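Local coordinates for protein nicotinate-nucleotide diphosphorylase (Carboxylating) (Streptococcus pyogenes GA06023, PDB 5HUO) that probably catalyses the conversion of quinolinate and 5-phospho-alpha-D-ribose 1-diphosphate to nicotinate mononucleotide, carbon dioxide and diphosphate on the route to NAD(+), at residues G81-V84 against F85-V88. Numbering follows the deposited sequence.
Sequences GLTV and FQRV
With CG of Leu82 opposite its own backbone N (chi1 -172°) and CG of Gln86 opposite its carbonyl carbon (chi1 -68°), these two side chains, set on one face by the i, i+4 spacing of the helix, are directed so that they cross. The glutamine chain runs extended beyond CG and lies across the leucine at a slant: Gln86 OE1 lies 3.8 Å from Leu82 CG, and Gln86 CG lies beside Leu82 O. Both side chains reach strand 114-119, where the apolar Leu82 packs on Val115 and Leu116 and Gln86 suits a partly exposed border, its side chain touching Leu116. Phe85 brings its CB against Leu82 O, which sits at the edge of the ring near its plane; the ring itself packs on Ile118 and Ala132 and meets Phe89 edge-to-face.

Backbone bonds from residue i+4 to residue i, the pattern that defines an alpha-helix, join the two segments from Phe85 to Val88; the first, Phe85 N to Gly81 O at 2.9 Å, is nearly straight (174°). Gly81 suits the N-cap because its positive phi would jam a side chain against the preceding carbonyl. Asp105 accepts the N-H groups of Gly81 and Leu82, and its negative charge would favour the helix start. Val84 and Val88 offer compact branched surfaces to helix 122-153, while partly exposed Arg87 extends to a salt bridge with Asp39 of helix 35-49. These are the N-terminal two turns of alpha-helix 82-92, packed between sheet and helices in the N-terminal domain of a quinolinate phosphoribosyltransferase.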
loop_
_atom_site.group_PDB
_atom_site.type_symbol
_atom_site.label_atom_id
_atom_site.label_comp_id
_atom_site.label_asym_id
_atom_site.label_seq_id
_atom_site.Cartn_x
_atom_site.Cartn_y
_atom_site.Cartn_z
ATOM N N GLY A 81 -11.298 -19.165 -15.054
ATOM C CA GLY A 81 -11.307 -17.767 -14.608
ATOM C C GLY A 81 -12.643 -17.047 -14.699
ATOM O O GLY A 81 -12.711 -15.848 -14.676
ATOM N N LEU A 82 -13.703 -17.785 -14.763
ATOM C CA LEU A 82 -15.053 -17.188 -14.899
ATOM C C LEU A 82 -15.443 -16.276 -13.701
ATOM O O LEU A 82 -15.970 -15.218 -13.904
ATOM C CB LEU A 82 -16.101 -18.279 -15.025
ATOM C CG LEU A 82 -17.505 -17.766 -15.356
ATOM C CD1 LEU A 82 -17.543 -17.206 -16.781
ATOM C CD2 LEU A 82 -18.529 -18.876 -15.237
ATOM N N THR A 83 -15.151 -16.703 -12.472
ATOM C CA THR A 83 -15.511 -15.901 -11.334
ATOM C C THR A 83 -14.532 -14.738 -11.223
ATOM O O THR A 83 -14.888 -13.689 -10.634
ATOM C CB THR A 83 -15.595 -16.654 -9.996
ATOM O OG1 THR A 83 -14.317 -17.003 -9.589
ATOM C CG2 THR A 83 -16.372 -17.879 -10.100
ATOM N N VAL A 84 -13.329 -14.905 -11.765
ATOM C CA VAL A 84 -12.401 -13.777 -11.822
ATOM C C VAL A 84 -12.921 -12.684 -12.748
ATOM O O VAL A 84 -12.987 -11.522 -12.433
ATOM C CB VAL A 84 -11.047 -14.184 -12.356
ATOM C CG1 VAL A 84 -10.144 -12.993 -12.442
ATOM C CG2 VAL A 84 -10.401 -15.184 -11.449
ATOM N N PHE A 85 -13.333 -13.137 -13.916
ATOM C CA PHE A 85 -14.036 -12.290 -14.927
ATOM C C PHE A 85 -15.180 -11.496 -14.301
ATOM O O PHE A 85 -15.255 -10.284 -14.424
ATOM C CB PHE A 85 -14.585 -13.166 -16.058
ATOM C CG PHE A 85 -15.474 -12.443 -17.007
ATOM C CD1 PHE A 85 -14.954 -11.807 -18.105
ATOM C CD2 PHE A 85 -16.833 -12.420 -16.815
ATOM C CE1 PHE A 85 -15.793 -11.126 -18.978
ATOM C CE2 PHE A 85 -17.676 -11.799 -17.702
ATOM C CZ PHE A 85 -17.167 -11.132 -18.778
ATOM N N GLN A 86 -16.004 -12.214 -13.573
ATOM C CA GLN A 86 -17.160 -11.599 -12.922
ATOM C C GLN A 86 -16.760 -10.520 -11.905
ATOM O O GLN A 86 -17.405 -9.480 -11.771
ATOM C CB GLN A 86 -18.034 -12.659 -12.222
ATOM C CG GLN A 86 -18.709 -13.564 -13.215
ATOM C CD GLN A 86 -19.637 -14.577 -12.591
ATOM O OE1 GLN A 86 -19.379 -15.781 -12.660
ATOM N NE2 GLN A 86 -20.702 -14.118 -11.972
ATOM N N ARG A 87 -15.719 -10.839 -11.148
ATOM C CA ARG A 87 -15.311 -10.003 -10.000
ATOM C C ARG A 87 -14.810 -8.643 -10.444
ATOM O O ARG A 87 -14.986 -7.663 -9.774
ATOM C CB ARG A 87 -14.256 -10.743 -9.158
ATOM C CG ARG A 87 -13.883 -10.011 -7.892
ATOM C CD ARG A 87 -15.054 -9.814 -6.966
ATOM N NE ARG A 87 -14.651 -9.201 -5.729
ATOM C CZ ARG A 87 -15.436 -8.469 -4.939
ATOM N NH1 ARG A 87 -14.957 -7.896 -3.858
ATOM N NH2 ARG A 87 -16.687 -8.278 -5.196
ATOM N N VAL A 88 -14.239 -8.592 -11.616
ATOM C CA VAL A 88 -13.787 -7.310 -12.172
ATOM C C VAL A 88 -14.957 -6.325 -12.232
ATOM O O VAL A 88 -14.814 -5.150 -11.865
ATOM C CB VAL A 88 -13.188 -7.455 -13.568
ATOM C CG1 VAL A 88 -12.867 -6.102 -14.162
ATOM C CG2 VAL A 88 -11.932 -8.286 -13.535
#